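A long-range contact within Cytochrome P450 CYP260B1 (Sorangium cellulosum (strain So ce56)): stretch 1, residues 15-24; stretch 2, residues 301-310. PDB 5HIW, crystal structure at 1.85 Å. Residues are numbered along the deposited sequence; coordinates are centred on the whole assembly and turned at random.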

# COMPACT_ATOMS: atom_id res chain seq x y z
N PRO A 15 0.22 -13.27 13.66
CA PRO A 15 -0.08 -12.50 12.47
C PRO A 15 -1.32 -12.91 11.69
O PRO A 15 -1.89 -12.06 10.95
CB PRO A 15 1.19 -12.59 11.66
CG PRO A 15 1.95 -13.72 12.22
CD PRO A 15 1.61 -13.75 13.65
N SER A 16 -1.79 -14.14 11.83
CA SER A 16 -2.92 -14.59 11.07
C SER A 16 -4.24 -14.55 11.87
O SER A 16 -5.31 -14.79 11.30
CB SER A 16 -2.63 -16.00 10.50
OG SER A 16 -2.76 -16.90 11.60
N ALA A 17 -4.21 -14.10 13.13
CA ALA A 17 -5.42 -14.19 13.98
C ALA A 17 -6.49 -13.24 13.50
O ALA A 17 -7.69 -13.55 13.58
CB ALA A 17 -5.12 -13.93 15.45
N PHE A 18 -6.07 -12.09 13.00
CA PHE A 18 -7.05 -11.11 12.55
C PHE A 18 -7.78 -11.59 11.33
O PHE A 18 -8.98 -11.45 11.26
CB PHE A 18 -6.39 -9.79 12.27
CG PHE A 18 -7.34 -8.69 11.86
CD1 PHE A 18 -8.39 -8.33 12.67
CD2 PHE A 18 -7.12 -7.95 10.72
CE1 PHE A 18 -9.24 -7.33 12.33
CE2 PHE A 18 -7.96 -6.92 10.39
CZ PHE A 18 -9.04 -6.61 11.19
N GLY A 19 -7.10 -12.19 10.37
CA GLY A 19 -7.82 -12.63 9.16
C GLY A 19 -8.76 -13.77 9.51
O GLY A 19 -9.87 -13.87 8.99
N ILE A 20 -8.30 -14.61 10.41
CA ILE A 20 -9.17 -15.72 10.92
C ILE A 20 -10.46 -15.16 11.55
O ILE A 20 -11.59 -15.65 11.28
CB ILE A 20 -8.41 -16.58 11.92
CG1 ILE A 20 -7.33 -17.42 11.18
CG2 ILE A 20 -9.42 -17.53 12.66
CD1 ILE A 20 -6.35 -18.22 12.04
N HIS A 21 -10.26 -14.18 12.40
CA HIS A 21 -11.33 -13.44 13.12
C HIS A 21 -12.32 -12.81 12.18
O HIS A 21 -13.53 -12.98 12.34
CB HIS A 21 -10.62 -12.40 13.99
CG HIS A 21 -11.49 -11.54 14.83
ND1 HIS A 21 -11.51 -10.15 14.71
CD2 HIS A 21 -12.27 -11.84 15.90
CE1 HIS A 21 -12.31 -9.66 15.63
NE2 HIS A 21 -12.80 -10.66 16.35
N LEU A 22 -11.83 -12.11 11.15
CA LEU A 22 -12.73 -11.58 10.17
C LEU A 22 -13.48 -12.59 9.35
O LEU A 22 -14.66 -12.39 9.06
CB LEU A 22 -12.01 -10.63 9.18
CG LEU A 22 -11.44 -9.37 9.84
CD1 LEU A 22 -10.81 -8.55 8.73
CD2 LEU A 22 -12.48 -8.52 10.58
N ALA A 23 -12.80 -13.65 8.91
CA ALA A 23 -13.51 -14.64 8.12
C ALA A 23 -14.61 -15.36 8.99
O ALA A 23 -15.69 -15.63 8.47
CB ALA A 23 -12.54 -15.65 7.57
N ALA A 24 -14.30 -15.63 10.27
CA ALA A 24 -15.32 -16.16 11.23
C ALA A 24 -16.53 -15.21 11.39
O ALA A 24 -17.69 -15.62 11.26
CB ALA A 24 -14.69 -16.47 12.58
N LEU A 301 -14.94 -1.44 3.03
CA LEU A 301 -14.79 -2.79 2.42
C LEU A 301 -13.56 -3.48 2.95
O LEU A 301 -12.45 -2.92 2.87
CB LEU A 301 -14.67 -2.66 0.89
CG LEU A 301 -15.71 -1.81 0.16
CD1 LEU A 301 -15.46 -1.76 -1.33
CD2 LEU A 301 -17.06 -2.46 0.40
N SER A 302 -13.72 -4.64 3.58
CA SER A 302 -12.60 -5.40 4.03
C SER A 302 -11.85 -6.01 2.84
O SER A 302 -12.42 -6.71 2.00
CB SER A 302 -13.01 -6.58 4.91
OG SER A 302 -11.85 -7.33 5.30
N LEU A 303 -10.58 -5.72 2.76
CA LEU A 303 -9.71 -6.30 1.74
C LEU A 303 -8.97 -7.51 2.30
O LEU A 303 -8.13 -8.06 1.62
CB LEU A 303 -8.78 -5.24 1.20
CG LEU A 303 -9.43 -4.02 0.57
CD1 LEU A 303 -8.43 -2.96 0.10
CD2 LEU A 303 -10.35 -4.29 -0.59
N ILE A 304 -9.28 -7.93 3.55
CA ILE A 304 -8.65 -9.08 4.17
C ILE A 304 -9.54 -10.34 4.29
O ILE A 304 -9.03 -11.44 4.20
CB ILE A 304 -8.05 -8.68 5.57
CG1 ILE A 304 -6.79 -7.78 5.39
CG2 ILE A 304 -7.68 -9.87 6.46
CD1 ILE A 304 -6.29 -6.98 6.59
N ALA A 305 -10.83 -10.16 4.59
CA ALA A 305 -11.63 -11.34 4.92
C ALA A 305 -11.60 -12.41 3.81
O ALA A 305 -11.44 -13.57 4.10
CB ALA A 305 -13.02 -10.91 5.17
N ARG A 306 -11.69 -12.00 2.58
CA ARG A 306 -11.57 -12.95 1.38
C ARG A 306 -10.35 -13.79 1.49
O ARG A 306 -10.39 -14.98 1.17
CB ARG A 306 -11.56 -12.19 0.06
CG ARG A 306 -11.70 -13.06 -1.18
CD ARG A 306 -11.92 -12.26 -2.46
NE ARG A 306 -12.59 -13.14 -3.41
CZ ARG A 306 -11.98 -14.02 -4.22
NH1 ARG A 306 -10.67 -14.18 -4.24
NH2 ARG A 306 -12.71 -14.80 -4.99
N HIS A 307 -9.20 -13.23 1.93
CA HIS A 307 -7.99 -13.98 1.95
C HIS A 307 -8.03 -15.18 2.89
O HIS A 307 -7.22 -16.10 2.77
CB HIS A 307 -6.82 -13.07 2.34
CG HIS A 307 -6.61 -11.94 1.36
ND1 HIS A 307 -5.83 -10.85 1.65
CD2 HIS A 307 -7.12 -11.73 0.12
CE1 HIS A 307 -5.83 -10.04 0.61
NE2 HIS A 307 -6.59 -10.55 -0.33
N TYR A 308 -8.88 -15.09 3.91
CA TYR A 308 -9.07 -16.16 4.93
C TYR A 308 -10.38 -17.02 4.72
O TYR A 308 -10.75 -17.77 5.58
CB TYR A 308 -8.96 -15.52 6.32
CG TYR A 308 -7.54 -15.38 6.73
CD1 TYR A 308 -6.71 -14.41 6.15
CD2 TYR A 308 -6.97 -16.26 7.58
CE1 TYR A 308 -5.37 -14.30 6.49
CE2 TYR A 308 -5.63 -16.20 7.87
CZ TYR A 308 -4.83 -15.18 7.32
OH TYR A 308 -3.50 -15.13 7.68
N ASP A 309 -11.05 -16.91 3.57
CA ASP A 309 -12.26 -17.75 3.24
C ASP A 309 -11.76 -19.08 2.67
O ASP A 309 -11.28 -19.10 1.57
CB ASP A 309 -13.13 -16.97 2.27
CG ASP A 309 -14.35 -17.69 1.82
OD1 ASP A 309 -14.44 -18.94 1.99
OD2 ASP A 309 -15.19 -16.98 1.23
N GLU A 310 -11.80 -20.15 3.47
CA GLU A 310 -11.39 -21.55 3.08
C GLU A 310 -12.00 -22.06 1.79
O GLU A 310 -11.45 -22.92 1.17
CB GLU A 310 -11.78 -22.55 4.22
CG GLU A 310 -13.21 -22.28 4.70
CD GLU A 310 -13.98 -23.48 5.17
OE1 GLU A 310 -13.51 -24.12 6.15
OE2 GLU A 310 -15.08 -23.76 4.59

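Residues 17-24 of the first stretch are helical, and the helix runs on beyond Ala24. Its backbone follows the regular i to i+4 pattern, from Ile20 N to Ser16 O at 3.1 Å through Ala24 N to Ile20 O at 2.9 Å. The second stretch is less uniform. It leaves a strand at Leu301 and Ser302 and then coils tightly, with i to i+3 bonds joining His307 N to Ile304 O (2.9 Å), Tyr308 N to Ala305 O (3.0 Å) and Asp309 N to Arg306 O (3.1 Å). The two backbones approach closely at two points one helical turn apart: the CA atoms of Ala23 and Ala305 lie 5.0 Å from each other, and those of Gly19 and Tyr308 5.6 Å. Such proximity suits small residues, and three of these four are glycine or alanine.

No hydrogen bond crosses the contact, so the two stretches meet by packing alone. Within the second stretch, the turn after the strand is held by Ser302, whose OG accepts from Ile304 N at 3.2 Å and from Ala305 N at 3.1 Å. A short polar side chain can thus satisfy two amides of the turn that carries Ile304 and Ala305 to the helix. The same OG lies 3.8 Å from Leu22 CD1, a simple van der Waals neighbour.

Tyr308 is the centre of the contact, with 103 Å² covered by the first stretch. Its ring lies flat against Gly19: the Gly19 CA sits 3.8 Å from the centroid of the Tyr308 ring and 18° off the ring normal, a CH-pi arrangement. Glycine is what permits it, because an ideal CB on residue 19 would fall 2.3 Å from Tyr308 CD1, a clash. The Gly19 O also comes within 3.3 Å of Tyr308 CB, while remaining the helical acceptor for Ala23 N at 2.9 Å. At the ring's other delta carbon, Ile20 CG1 reaches Tyr308 CD2 at 3.8 Å, although the CA-to-CB bond of Ile20 points away from the second stretch. At the ring's far end, Tyr308 OH is 3.1 Å from Ser16 CB; the hydroxyl finds its hydrogen bond elsewhere in the structure, so the polar tip of this largely apolar contact is not left unsatisfied.

One turn on, Ala23 points toward the second stretch. Ala23 CB packs 3.8 Å from Tyr308 CB and 3.4 Å from Tyr308 O, a fit in which a small side chain allows the backbones to stay close. Leu22 extends the apolar surface, with its CB 4.1 Å from Ala305 CB and its CD1 4.1 Å from Ile304 CG2. These hydrocarbon side chains leave no polar group buried unsatisfied. Ile304, pointing toward the helix, uses its branched side chain to meet several partners: CG2 also lies 3.9 Å from Gly19 CA, whereas CD1 approaches Phe18 CE2 at 4.2 Å, near the plane of the phenylalanine ring and at its edge. Phe18 starts out sideways, but its end reaches this isoleucine.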